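Local coordinates for tripeptidase (Staphylococcus aureus subsp. aureus, PDB 3RZA), which probably hydrolyses tripeptides as a metal-dependent peptidase of the M20/M25/M40 family, with zinc and calcium ions bound in the crystal, at residues A[57-62]-A[139-144]; A[134-139]-A[379-384]; A[168-173]-A[345-350]; A[232-237]-A[290-295]; A[284-289]-A[300-305]. All coordinates share one frame; numbering follows the deposited sequence.

Interaction 1: residues A[57-62]-A[139-144]; sequences LGLDVK and EVLQVI
Glu139 OE2, gripped by the guanidinium of Arg25 (a salt bridge) and the backbone N of Asn22, links helix 128-147, which offers Leu141 and Gln142 to Leu57 and Leu59, to the chain near those residues. The contact itself is apolar. Leu57 straddles the helix surface with its two methyls: CD1 lies 3.7 Å from Leu141 CB, while CD2 settles 3.8 Å from Gln142 CA and brushes the aliphatic start of that side chain. A branched leucine suits this place because one residue can touch two successive helix positions. Leu59 meets Leu141 differently, tip to tip, with Leu59 CD1 3.7 Å from Leu141 CD2. Leu141 turns its CG away from the carbonyl carbon (chi1 -79°); its CB and CD1 meet Leu57 CD1, while both methyls face Leu59, so CD1 is shared. Between the leucines Gly58 ends helix 46-56 in a Schellman motif; its positive phi (101°) is a conformation glycine adopts readily, having no CB to meet the carbonyl O before it. The chain then enters strand 60-63, which pairs antiparallel with strand 77-81. Leu141 also packs on Phe54 of helix 46-56 and Met81 of strand 77-81, while Val140 and Ile144 face helix 374-393.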
# COMPACT_ATOMS: atom_id res chain seq x y z
N LEU A 57 19.41 -42.92 -19.11
CA LEU A 57 18.59 -44.04 -18.59
C LEU A 57 17.76 -44.80 -19.67
O LEU A 57 17.02 -45.72 -19.32
CB LEU A 57 17.65 -43.53 -17.46
CG LEU A 57 18.34 -43.10 -16.15
CD1 LEU A 57 17.41 -42.29 -15.30
CD2 LEU A 57 18.82 -44.30 -15.38
N GLY A 58 17.89 -44.41 -20.96
CA GLY A 58 17.37 -45.16 -22.12
C GLY A 58 16.06 -44.62 -22.71
O GLY A 58 15.36 -45.34 -23.45
N LEU A 59 15.73 -43.35 -22.42
CA LEU A 59 14.44 -42.75 -22.83
C LEU A 59 14.64 -41.90 -24.08
O LEU A 59 15.72 -41.33 -24.25
CB LEU A 59 13.84 -41.92 -21.70
CG LEU A 59 13.19 -42.74 -20.56
CD1 LEU A 59 14.24 -43.40 -19.64
CD2 LEU A 59 12.23 -41.90 -19.74
N ASP A 60 13.61 -41.85 -24.94
CA ASP A 60 13.58 -40.88 -26.05
C ASP A 60 13.00 -39.58 -25.51
O ASP A 60 11.83 -39.51 -25.11
CB ASP A 60 12.76 -41.39 -27.26
CG ASP A 60 12.84 -40.44 -28.49
OD1 ASP A 60 12.07 -39.46 -28.56
OD2 ASP A 60 13.67 -40.68 -29.41
N VAL A 61 13.83 -38.52 -25.49
CA VAL A 61 13.43 -37.24 -24.90
C VAL A 61 13.10 -36.23 -25.99
O VAL A 61 13.91 -36.01 -26.87
CB VAL A 61 14.53 -36.69 -23.99
CG1 VAL A 61 14.17 -35.29 -23.48
CG2 VAL A 61 14.73 -37.64 -22.82
N LYS A 62 11.89 -35.66 -25.94
CA LYS A 62 11.48 -34.57 -26.82
C LYS A 62 11.21 -33.34 -25.98
O LYS A 62 10.82 -33.45 -24.80
CB LYS A 62 10.23 -34.95 -27.65
CG LYS A 62 10.42 -36.22 -28.53
CD LYS A 62 10.01 -36.02 -29.98
CE LYS A 62 10.08 -37.33 -30.79
NZ LYS A 62 11.47 -37.81 -31.04
N GLU A 139 15.62 -42.47 -9.85
CA GLU A 139 15.94 -43.70 -9.16
C GLU A 139 15.11 -44.88 -9.68
O GLU A 139 15.66 -45.94 -9.93
CB GLU A 139 15.71 -43.54 -7.64
CG GLU A 139 15.88 -44.82 -6.79
CD GLU A 139 17.27 -45.43 -6.90
OE1 GLU A 139 18.26 -44.69 -7.12
OE2 GLU A 139 17.39 -46.66 -6.74
N VAL A 140 13.80 -44.70 -9.80
CA VAL A 140 12.92 -45.76 -10.33
C VAL A 140 13.36 -46.23 -11.72
O VAL A 140 13.44 -47.45 -11.97
CB VAL A 140 11.40 -45.34 -10.32
CG1 VAL A 140 10.55 -46.28 -11.20
CG2 VAL A 140 10.88 -45.32 -8.92
N LEU A 141 13.70 -45.28 -12.60
CA LEU A 141 14.19 -45.61 -13.95
C LEU A 141 15.46 -46.43 -13.88
O LEU A 141 15.58 -47.43 -14.59
CB LEU A 141 14.42 -44.35 -14.81
CG LEU A 141 13.16 -43.75 -15.43
CD1 LEU A 141 13.44 -42.36 -15.97
CD2 LEU A 141 12.57 -44.68 -16.55
N GLN A 142 16.37 -46.04 -12.97
CA GLN A 142 17.63 -46.75 -12.79
C GLN A 142 17.42 -48.17 -12.23
O GLN A 142 18.12 -49.07 -12.64
CB GLN A 142 18.61 -45.96 -11.91
CG GLN A 142 20.05 -46.43 -12.03
CD GLN A 142 21.08 -45.31 -11.78
OE1 GLN A 142 20.73 -44.14 -11.66
NE2 GLN A 142 22.35 -45.70 -11.70
N VAL A 143 16.45 -48.37 -11.32
CA VAL A 143 16.08 -49.72 -10.83
C VAL A 143 15.46 -50.59 -11.93
O VAL A 143 15.76 -51.78 -12.03
CB VAL A 143 15.10 -49.65 -9.61
CG1 VAL A 143 14.55 -51.05 -9.23
CG2 VAL A 143 15.77 -49.02 -8.40
N ILE A 144 14.57 -50.01 -12.73
CA ILE A 144 13.97 -50.71 -13.88
C ILE A 144 15.04 -51.18 -14.90
O ILE A 144 15.04 -52.36 -15.30
CB ILE A 144 12.90 -49.83 -14.58
CG1 ILE A 144 11.65 -49.74 -13.69
CG2 ILE A 144 12.53 -50.42 -15.96
CD1 ILE A 144 10.66 -48.63 -14.09

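Interaction 2: residues A[134-139]-A[379-384]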
# COMPACT_ATOMS: atom_id res chain seq x y z
N LEU A 134 11.35 -35.55 -8.82
CA LEU A 134 12.33 -35.83 -9.87
C LEU A 134 13.31 -36.92 -9.47
O LEU A 134 13.64 -37.77 -10.29
CB LEU A 134 13.11 -34.56 -10.24
CG LEU A 134 12.31 -33.46 -10.93
CD1 LEU A 134 13.17 -32.22 -11.11
CD2 LEU A 134 11.77 -33.91 -12.26
N ALA A 135 13.77 -36.89 -8.21
CA ALA A 135 14.72 -37.86 -7.71
C ALA A 135 14.10 -39.26 -7.71
O ALA A 135 14.70 -40.22 -8.25
CB ALA A 135 15.20 -37.46 -6.31
N ALA A 136 12.89 -39.34 -7.15
CA ALA A 136 12.07 -40.56 -7.19
C ALA A 136 11.93 -41.15 -8.60
O ALA A 136 12.18 -42.35 -8.81
CB ALA A 136 10.68 -40.28 -6.57
N MSE A 137 11.61 -40.30 -9.57
CA MSE A 137 11.56 -40.73 -10.98
C MSE A 137 12.90 -41.32 -11.48
O MSE A 137 12.92 -42.41 -12.07
CB MSE A 137 11.19 -39.57 -11.89
CG MSE A 137 9.76 -39.09 -11.83
SE MSE A 137 9.65 -37.45 -12.87
CE MSE A 137 7.81 -37.22 -12.59
N LEU A 138 13.99 -40.59 -11.25
CA LEU A 138 15.31 -41.00 -11.78
C LEU A 138 15.78 -42.33 -11.17
O LEU A 138 16.24 -43.21 -11.89
CB LEU A 138 16.36 -39.90 -11.56
CG LEU A 138 16.10 -38.61 -12.37
CD1 LEU A 138 16.86 -37.41 -11.79
CD2 LEU A 138 16.46 -38.80 -13.80
N GLU A 139 15.62 -42.47 -9.85
CA GLU A 139 15.94 -43.70 -9.16
C GLU A 139 15.11 -44.88 -9.68
O GLU A 139 15.66 -45.94 -9.93
CB GLU A 139 15.71 -43.54 -7.64
CG GLU A 139 15.88 -44.82 -6.79
CD GLU A 139 17.27 -45.43 -6.90
OE1 GLU A 139 18.26 -44.69 -7.12
OE2 GLU A 139 17.39 -46.66 -6.74
N LEU A 379 9.96 -44.21 0.55
CA LEU A 379 8.60 -44.71 0.27
C LEU A 379 8.02 -44.22 -1.06
O LEU A 379 7.31 -44.98 -1.72
CB LEU A 379 7.61 -44.38 1.43
CG LEU A 379 7.81 -45.16 2.74
CD1 LEU A 379 6.95 -44.53 3.83
CD2 LEU A 379 7.50 -46.68 2.59
N LEU A 380 8.30 -42.96 -1.43
CA LEU A 380 7.78 -42.38 -2.69
C LEU A 380 8.37 -43.06 -3.92
O LEU A 380 7.65 -43.38 -4.86
CB LEU A 380 8.05 -40.87 -2.78
CG LEU A 380 7.53 -40.09 -4.03
CD1 LEU A 380 5.98 -40.13 -4.10
CD2 LEU A 380 8.08 -38.63 -4.05
N ALA A 381 9.70 -43.19 -3.94
CA ALA A 381 10.40 -43.97 -4.97
C ALA A 381 9.90 -45.43 -5.05
O ALA A 381 9.63 -45.94 -6.14
CB ALA A 381 11.92 -43.94 -4.74
N SER A 382 9.71 -46.06 -3.89
CA SER A 382 9.12 -47.42 -3.85
C SER A 382 7.68 -47.44 -4.38
O SER A 382 7.30 -48.38 -5.08
CB SER A 382 9.17 -47.98 -2.43
OG SER A 382 10.52 -48.05 -2.01
N GLN A 383 6.90 -46.37 -4.08
CA GLN A 383 5.52 -46.27 -4.56
C GLN A 383 5.43 -46.07 -6.07
O GLN A 383 4.66 -46.75 -6.72
CB GLN A 383 4.75 -45.14 -3.89
CG GLN A 383 3.22 -45.29 -4.04
CD GLN A 383 2.44 -44.06 -3.69
OE1 GLN A 383 3.01 -42.98 -3.42
NE2 GLN A 383 1.11 -44.20 -3.70
N VAL A 384 6.21 -45.15 -6.62
CA VAL A 384 6.26 -44.96 -8.08
C VAL A 384 6.65 -46.28 -8.80
O VAL A 384 6.03 -46.63 -9.82
CB VAL A 384 7.23 -43.85 -8.51
CG1 VAL A 384 7.27 -43.73 -10.03
CG2 VAL A 384 6.85 -42.48 -7.86
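With CG of Leu380 anti to its backbone N (chi1 -178°) and chi2 at 63°, the branch end swings beyond the direction set by CB and lays CD2 4.0 Å from Ala136 CB. This is close helix-helix packing in the alpha/beta part of the peptidase, where helices 128-147 and 374-393 lie side by side next to the beta-sheet. Alanine at both central positions makes the closeness possible: the CA atoms of Ala136 and Ala381 are 4.4 Å apart, a separation suited to alanine, whose side chain is a single methyl. The Ala136 methyl is therefore in touch with main chain as much as with side chain, sitting 4.0 Å from Ala381 CA and 4.3 Å from Ala381 CB. Every one of the three touching residues is buried, and no hydrogen bond crosses the contact, as expected where the facing groups are all apolar and the helical amides are satisfied within their own helices. Glu139 and Val384 also direct their CB toward the partner helix but stay at the margins. Met137 (selenomethionine) points the other way, onto Leu95 and Ser97 of strand 93-98 and Phe156 and Ile158 of strand 154-159, joining helix 128-147 to the sheet. Leu380 leans on Ile185, and its side chain is about 11 Å from the bound zinc, too far to touch it. In return, Ala381 CB rests 4.2 Å from Ala136 CA.

Interaction 3: residues A[168-173]-A[345-350]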
# COMPACT_ATOMS: atom_id res chain seq x y z
N GLY A 168 4.30 -23.62 -17.62
CA GLY A 168 4.86 -24.65 -18.50
C GLY A 168 3.84 -25.70 -18.91
O GLY A 168 3.73 -26.02 -20.10
N ALA A 169 3.08 -26.21 -17.93
CA ALA A 169 1.93 -27.10 -18.25
C ALA A 169 0.93 -26.46 -19.27
O ALA A 169 0.43 -27.16 -20.16
CB ALA A 169 1.19 -27.50 -16.96
N LYS A 170 0.69 -25.16 -19.13
CA LYS A 170 -0.17 -24.39 -20.06
C LYS A 170 0.40 -24.20 -21.45
O LYS A 170 -0.35 -24.00 -22.40
CB LYS A 170 -0.50 -23.00 -19.49
CG LYS A 170 -1.51 -23.03 -18.37
CD LYS A 170 -1.61 -21.70 -17.64
CE LYS A 170 -2.68 -21.78 -16.54
NZ LYS A 170 -2.59 -20.65 -15.61
N GLU A 171 1.73 -24.20 -21.56
CA GLU A 171 2.44 -24.13 -22.86
C GLU A 171 2.80 -25.50 -23.43
O GLU A 171 3.34 -25.58 -24.53
CB GLU A 171 3.71 -23.28 -22.70
CG GLU A 171 3.43 -21.81 -22.36
CD GLU A 171 2.85 -21.03 -23.54
OE1 GLU A 171 3.49 -21.01 -24.61
OE2 GLU A 171 1.76 -20.43 -23.39
N LEU A 172 2.50 -26.57 -22.68
CA LEU A 172 2.81 -27.93 -23.09
C LEU A 172 2.16 -28.31 -24.44
O LEU A 172 0.96 -28.09 -24.65
CB LEU A 172 2.37 -28.92 -22.00
CG LEU A 172 2.97 -30.31 -21.90
CD1 LEU A 172 4.49 -30.26 -21.72
CD2 LEU A 172 2.32 -31.00 -20.72
N ASN A 173 2.97 -28.79 -25.38
CA ASN A 173 2.47 -29.40 -26.60
C ASN A 173 1.83 -30.75 -26.25
O ASN A 173 2.52 -31.73 -26.07
CB ASN A 173 3.59 -29.56 -27.62
CG ASN A 173 3.11 -30.05 -28.97
OD1 ASN A 173 1.92 -30.32 -29.19
ND2 ASN A 173 4.04 -30.15 -29.90
N GLY A 345 -1.13 -31.34 -12.80
CA GLY A 345 -2.27 -32.23 -12.96
C GLY A 345 -3.60 -31.57 -13.24
O GLY A 345 -4.42 -32.15 -13.93
N SER A 346 -3.80 -30.35 -12.72
CA SER A 346 -5.00 -29.54 -13.01
C SER A 346 -5.08 -29.18 -14.49
O SER A 346 -6.18 -29.12 -15.04
CB SER A 346 -5.02 -28.25 -12.18
OG SER A 346 -4.89 -28.47 -10.78
N ILE A 347 -3.93 -28.92 -15.12
CA ILE A 347 -3.87 -28.61 -16.54
C ILE A 347 -3.96 -29.87 -17.39
O ILE A 347 -4.68 -29.89 -18.39
CB ILE A 347 -2.61 -27.82 -16.91
CG1 ILE A 347 -2.53 -26.51 -16.11
CG2 ILE A 347 -2.59 -27.51 -18.41
CD1 ILE A 347 -3.82 -25.61 -16.15
N ILE A 348 -3.25 -30.92 -16.98
CA ILE A 348 -3.13 -32.14 -17.80
C ILE A 348 -4.49 -32.84 -17.91
O ILE A 348 -4.83 -33.33 -18.98
CB ILE A 348 -2.06 -33.14 -17.24
CG1 ILE A 348 -0.65 -32.49 -17.22
CG2 ILE A 348 -2.08 -34.50 -18.02
CD1 ILE A 348 0.22 -32.85 -18.36
N ASN A 349 -5.25 -32.86 -16.81
CA ASN A 349 -6.67 -33.30 -16.85
C ASN A 349 -7.51 -32.65 -17.96
O ASN A 349 -8.32 -33.33 -18.56
CB ASN A 349 -7.38 -33.12 -15.47
CG ASN A 349 -7.18 -34.32 -14.53
OD1 ASN A 349 -7.56 -35.44 -14.85
ND2 ASN A 349 -6.57 -34.08 -13.36
N THR A 350 -7.27 -31.36 -18.26
CA THR A 350 -7.99 -30.67 -19.38
C THR A 350 -7.65 -31.21 -20.79
O THR A 350 -8.41 -30.96 -21.73
CB THR A 350 -7.80 -29.11 -19.40
OG1 THR A 350 -6.53 -28.77 -19.97
CG2 THR A 350 -7.94 -28.51 -17.98
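Ala169 and Ile347 form the tight part of this contact: Ala169 CB is 3.8 Å from Ile347 CB, and Ile347 CG2 sits 3.5 Å from the carbonyl O of Ala169. Alanine's single methyl lets the beta-branched isoleucine come up against the helix backbone, and the CA atoms here are 6.2 Å apart. Further along the chain, in the loop after helix 167-171, Leu172 CD2 meets Ile348 CD1 at 3.7 Å; Leu172 gets there with CG anti to its own N (chi1 -159°), and both residues are buried, Leu172 packing also on Asp64 and Asn76. The two short helices, 167-171 and 344-348, stand near the metal-binding region of the M20-type alpha/beta domain: the Ala169 side chain is about 11 Å from the zinc, and the chain reaches helix 167-171 just after Glu163, a calcium ligand. Toward solvent the fit slackens. Lys170, an exposed residue, runs extended across Ile347 at about a right angle, its CE 4.0 Å from Ile347 CD1. Lysine suits such a margin, since its methylenes cover the isoleucine while the ammonium reaches polar groups beyond: NZ is hydrogen-bonded to the carbonyl oxygens of Ser307 and Gly165.

Interaction 4: residues A[232-237]-A[290-295]; sequences ISRMKL and ETTASE
Arg234 and Glu295 form a salt bridge that joins the end of helix 224-234 to the last turn of helix 275-295. The stronger bond runs from Arg234 NH1 to Glu295 OE1, 2.9 Å long and nearly straight at 162°. From NH2 a second, weak bond goes to the same oxygen, Glu295 OE1, at 3.3 Å and 136°, so OE1 accepts from both terminal nitrogens. Glu295 OE1 lies close to the guanidinium plane, whereas NH1 meets it from above the carboxylate plane; the two planes are 37° apart. A water lies between OE1 and NH2, accepting weakly from NH2; its approach to OE1 is unusually short and therefore doubtful. Thr292 OG1, though 3.2 Å from Arg234 NH1, makes no hydrogen bond with it because the angle is poor; the hydroxyl is satisfied by the carbonyl O of Val288 in its own helix. What threonine gives the arginine is its methyl, CG2, 3.9 Å above the centre of the guanidinium. The extended arginine can span the gap between segments whose nearest CA atoms, of Arg234 and Thr292, are 8.7 Å apart. Beyond it, Lys236 N and O are bonded to His284 NE2 and Gln281 NE2, and Ile232 and Leu237 pack on Ala229 and Asn226 of the second subunit. The arrangement, with helix 224-234 meeting that subunit, is consistent with the dimerisation (lid) domain of M20 peptidases.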
# COMPACT_ATOMS: atom_id res chain seq x y z
N ILE A 232 -16.17 -4.84 1.00
CA ILE A 232 -15.61 -6.00 1.71
C ILE A 232 -16.49 -6.46 2.89
O ILE A 232 -16.67 -7.68 3.06
CB ILE A 232 -14.17 -5.73 2.22
CG1 ILE A 232 -13.19 -5.66 1.06
CG2 ILE A 232 -13.72 -6.81 3.20
CD1 ILE A 232 -11.77 -5.18 1.52
N SER A 233 -17.05 -5.52 3.65
CA SER A 233 -17.97 -5.86 4.76
C SER A 233 -19.30 -6.47 4.29
O SER A 233 -19.91 -7.26 5.01
CB SER A 233 -18.26 -4.63 5.64
OG SER A 233 -19.35 -4.86 6.53
N ARG A 234 -19.74 -6.11 3.08
CA ARG A 234 -20.97 -6.67 2.49
C ARG A 234 -20.80 -8.08 1.88
O ARG A 234 -21.78 -8.73 1.60
CB ARG A 234 -21.51 -5.75 1.39
CG ARG A 234 -21.87 -4.37 1.85
CD ARG A 234 -22.31 -3.52 0.69
NE ARG A 234 -22.59 -2.14 1.09
CZ ARG A 234 -23.34 -1.26 0.40
NH1 ARG A 234 -23.86 -1.57 -0.79
NH2 ARG A 234 -23.54 -0.04 0.90
N MSE A 235 -19.55 -8.54 1.72
CA MSE A 235 -19.17 -9.63 0.82
C MSE A 235 -19.10 -10.90 1.62
O MSE A 235 -18.72 -10.86 2.78
CB MSE A 235 -17.77 -9.30 0.24
CG MSE A 235 -17.46 -9.94 -1.04
SE MSE A 235 -15.93 -9.11 -1.85
CE MSE A 235 -16.82 -7.53 -2.65
N LYS A 236 -19.46 -12.03 1.01
CA LYS A 236 -19.17 -13.36 1.56
C LYS A 236 -17.70 -13.65 1.28
O LYS A 236 -17.24 -13.54 0.13
CB LYS A 236 -20.05 -14.43 0.91
CG LYS A 236 -21.58 -14.24 1.09
CD LYS A 236 -22.38 -15.54 0.70
CE LYS A 236 -23.64 -15.31 -0.24
NZ LYS A 236 -23.42 -15.84 -1.68
N LEU A 237 -16.95 -13.95 2.33
CA LEU A 237 -15.50 -14.11 2.26
C LEU A 237 -15.09 -15.17 3.27
O LEU A 237 -15.89 -15.54 4.12
CB LEU A 237 -14.80 -12.79 2.60
CG LEU A 237 -14.84 -11.67 1.58
CD1 LEU A 237 -14.28 -10.38 2.18
CD2 LEU A 237 -14.08 -12.03 0.33
N GLU A 290 -19.15 -3.28 -7.64
CA GLU A 290 -19.75 -2.37 -8.61
C GLU A 290 -20.94 -1.58 -8.03
O GLU A 290 -20.95 -0.33 -8.09
CB GLU A 290 -20.16 -3.13 -9.87
CG GLU A 290 -18.93 -3.62 -10.68
CD GLU A 290 -19.29 -4.41 -11.95
OE1 GLU A 290 -20.43 -4.92 -12.04
OE2 GLU A 290 -18.42 -4.55 -12.86
N THR A 291 -21.86 -2.29 -7.37
CA THR A 291 -23.05 -1.66 -6.79
C THR A 291 -22.72 -0.79 -5.57
O THR A 291 -23.33 0.26 -5.41
CB THR A 291 -24.15 -2.68 -6.42
OG1 THR A 291 -23.62 -3.62 -5.49
CG2 THR A 291 -24.63 -3.41 -7.62
N THR A 292 -21.75 -1.21 -4.73
CA THR A 292 -21.32 -0.39 -3.58
C THR A 292 -20.64 0.91 -4.00
O THR A 292 -20.93 1.99 -3.44
CB THR A 292 -20.38 -1.17 -2.63
OG1 THR A 292 -21.04 -2.34 -2.17
CG2 THR A 292 -19.97 -0.30 -1.40
N ALA A 293 -19.73 0.81 -4.97
CA ALA A 293 -19.06 1.98 -5.57
C ALA A 293 -20.07 2.96 -6.15
O ALA A 293 -20.03 4.16 -5.86
CB ALA A 293 -18.07 1.53 -6.65
N SER A 294 -20.99 2.44 -6.94
CA SER A 294 -21.99 3.28 -7.61
C SER A 294 -22.94 3.97 -6.61
O SER A 294 -23.17 5.18 -6.73
CB SER A 294 -22.77 2.46 -8.62
OG SER A 294 -23.83 3.21 -9.13
N GLU A 295 -23.45 3.20 -5.64
CA GLU A 295 -24.32 3.73 -4.54
C GLU A 295 -23.70 4.93 -3.82
O GLU A 295 -24.39 5.88 -3.54
CB GLU A 295 -24.64 2.66 -3.48
CG GLU A 295 -25.84 1.75 -3.79
CD GLU A 295 -25.93 0.51 -2.87
OE1 GLU A 295 -25.53 0.60 -1.67
OE2 GLU A 295 -26.39 -0.56 -3.34
O HOH W 1 -25.33 2.55 -0.14

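Interaction 5: residues A[284-289]-A[300-305]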
# COMPACT_ATOMS: atom_id res chain seq x y z
N HIS A 284 -20.84 -12.63 -7.41
CA HIS A 284 -21.20 -11.97 -6.14
C HIS A 284 -20.22 -10.85 -5.73
O HIS A 284 -20.66 -9.74 -5.40
CB HIS A 284 -21.34 -13.01 -5.02
CG HIS A 284 -21.41 -12.42 -3.66
ND1 HIS A 284 -22.48 -11.68 -3.23
CD2 HIS A 284 -20.55 -12.48 -2.61
CE1 HIS A 284 -22.28 -11.30 -1.98
NE2 HIS A 284 -21.12 -11.77 -1.58
N MSE A 285 -18.92 -11.15 -5.80
CA MSE A 285 -17.85 -10.19 -5.43
C MSE A 285 -17.82 -9.00 -6.41
O MSE A 285 -17.83 -7.85 -6.00
CB MSE A 285 -16.48 -10.88 -5.42
CG MSE A 285 -16.32 -11.94 -4.34
SE MSE A 285 -14.78 -13.11 -4.63
CE MSE A 285 -13.47 -11.94 -3.85
N THR A 286 -17.83 -9.30 -7.70
CA THR A 286 -17.98 -8.30 -8.77
C THR A 286 -19.19 -7.39 -8.56
O THR A 286 -19.04 -6.15 -8.47
CB THR A 286 -18.11 -9.00 -10.13
OG1 THR A 286 -16.97 -9.84 -10.33
CG2 THR A 286 -18.27 -7.99 -11.30
N ASP A 287 -20.36 -7.98 -8.40
CA ASP A 287 -21.60 -7.20 -8.18
C ASP A 287 -21.57 -6.32 -6.94
O ASP A 287 -22.01 -5.17 -7.00
CB ASP A 287 -22.85 -8.10 -8.13
CG ASP A 287 -23.20 -8.73 -9.49
OD1 ASP A 287 -22.73 -8.25 -10.54
OD2 ASP A 287 -23.97 -9.71 -9.50
N VAL A 288 -21.00 -6.84 -5.84
CA VAL A 288 -20.91 -6.06 -4.60
C VAL A 288 -19.96 -4.86 -4.73
O VAL A 288 -20.30 -3.76 -4.31
CB VAL A 288 -20.57 -6.96 -3.37
CG1 VAL A 288 -20.22 -6.12 -2.18
CG2 VAL A 288 -21.80 -7.85 -3.03
N PHE A 289 -18.79 -5.06 -5.35
CA PHE A 289 -17.89 -3.94 -5.67
C PHE A 289 -18.54 -2.86 -6.53
O PHE A 289 -18.52 -1.68 -6.18
CB PHE A 289 -16.60 -4.44 -6.38
CG PHE A 289 -15.58 -5.06 -5.47
CD1 PHE A 289 -15.14 -4.39 -4.32
CD2 PHE A 289 -15.02 -6.30 -5.77
CE1 PHE A 289 -14.18 -4.94 -3.49
CE2 PHE A 289 -14.05 -6.86 -4.94
CZ PHE A 289 -13.63 -6.17 -3.78
N ALA A 300 -16.20 1.13 -9.70
CA ALA A 300 -15.40 -0.05 -9.50
C ALA A 300 -15.10 -0.62 -10.86
O ALA A 300 -16.03 -0.91 -11.62
CB ALA A 300 -16.18 -1.05 -8.68
N GLU A 301 -13.82 -0.77 -11.17
CA GLU A 301 -13.37 -1.59 -12.30
C GLU A 301 -12.93 -2.95 -11.72
O GLU A 301 -11.99 -3.00 -10.92
CB GLU A 301 -12.19 -0.92 -13.02
CG GLU A 301 -11.62 -1.73 -14.23
CD GLU A 301 -10.44 -1.05 -14.90
OE1 GLU A 301 -9.99 -0.01 -14.38
OE2 GLU A 301 -9.97 -1.55 -15.95
N VAL A 302 -13.59 -4.03 -12.15
CA VAL A 302 -13.34 -5.39 -11.66
C VAL A 302 -12.86 -6.23 -12.85
O VAL A 302 -13.47 -6.17 -13.92
CB VAL A 302 -14.59 -5.98 -11.03
CG1 VAL A 302 -14.35 -7.44 -10.56
CG2 VAL A 302 -15.04 -5.08 -9.85
N THR A 303 -11.69 -6.88 -12.69
CA THR A 303 -11.15 -7.81 -13.72
C THR A 303 -10.92 -9.17 -13.10
O THR A 303 -10.47 -9.25 -11.96
CB THR A 303 -9.83 -7.31 -14.37
OG1 THR A 303 -8.83 -7.11 -13.37
CG2 THR A 303 -10.07 -6.00 -15.12
N VAL A 304 -11.25 -10.23 -13.87
CA VAL A 304 -11.18 -11.62 -13.40
C VAL A 304 -10.21 -12.42 -14.30
O VAL A 304 -10.08 -12.14 -15.51
CB VAL A 304 -12.59 -12.28 -13.39
CG1 VAL A 304 -12.55 -13.71 -12.87
CG2 VAL A 304 -13.56 -11.45 -12.55
N GLU A 305 -9.56 -13.43 -13.73
CA GLU A 305 -8.70 -14.33 -14.47
C GLU A 305 -8.81 -15.73 -13.83
O GLU A 305 -8.74 -15.83 -12.62
CB GLU A 305 -7.28 -13.83 -14.37
CG GLU A 305 -6.33 -14.42 -15.33
CD GLU A 305 -4.92 -14.08 -14.97
OE1 GLU A 305 -4.61 -12.87 -14.91
OE2 GLU A 305 -4.13 -15.01 -14.70
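A helix and the strand that follows it fold back on each other here, helix 275-295 turning into strand 299-312, so that Thr286 and Phe289 lie over Ala300 and Val302. The axes of the two short segments approach to 8.7 Å and run nearly antiparallel, at 166°. Alternation along the strand selects the residues: Ala300, Val302 and Val304 point CB toward the helix, whereas Glu301 and Thr303 point away from it, where both residues are exposed. Val302 divides its two methyls. CG1, anti to the backbone N (chi1 178°), lies 3.6 Å from Thr286 OG1, and CG2 is 3.9 Å from Phe289 CB. The Thr286 hydroxyl is not wasted against this apolar partner, since it is hydrogen-bonded to the carbonyl O of Val282 one turn back, leaving the threonine to pack much as a valine would. Ala300 is small enough to press its CB to 3.5 Å from the carbonyl O of Phe289 and 4.1 Å from Phe289 CB. Phenylalanine thus touches the strand chiefly through its base, while the side chain as a whole reaches Ala231 on helix 224-234 and Met235 in the loop after it. Strand 299-312 pairs antiparallel with strand 194-209, whose Ile204 also packs against Thr286 and Val302. Helices 224-234 and 275-295 laid on an antiparallel sheet are consistent with the two-layer alpha/beta sandwich of the M20 lid domain.

The five contacts divide between two parts of the molecule. Interactions 1 and 2 share helix 128-147 and Glu139, touch each other with centres 12 Å apart, and place a turn and a second helix on helix 128-147 in the metal-binding alpha/beta part; interaction 3 lies about 22 Å from the centres of both. Interactions 4 and 5 share helix 275-295 and touch each other, with centres 9 Å apart. They stand on the opposite side of the chain's centre from interactions 1 and 2, 44 to 55 Å away. Along the chain, interactions 3, 4 and 5 are all nested within the loop closed by interaction 2, consistent with a lid domain inserted into the catalytic domain.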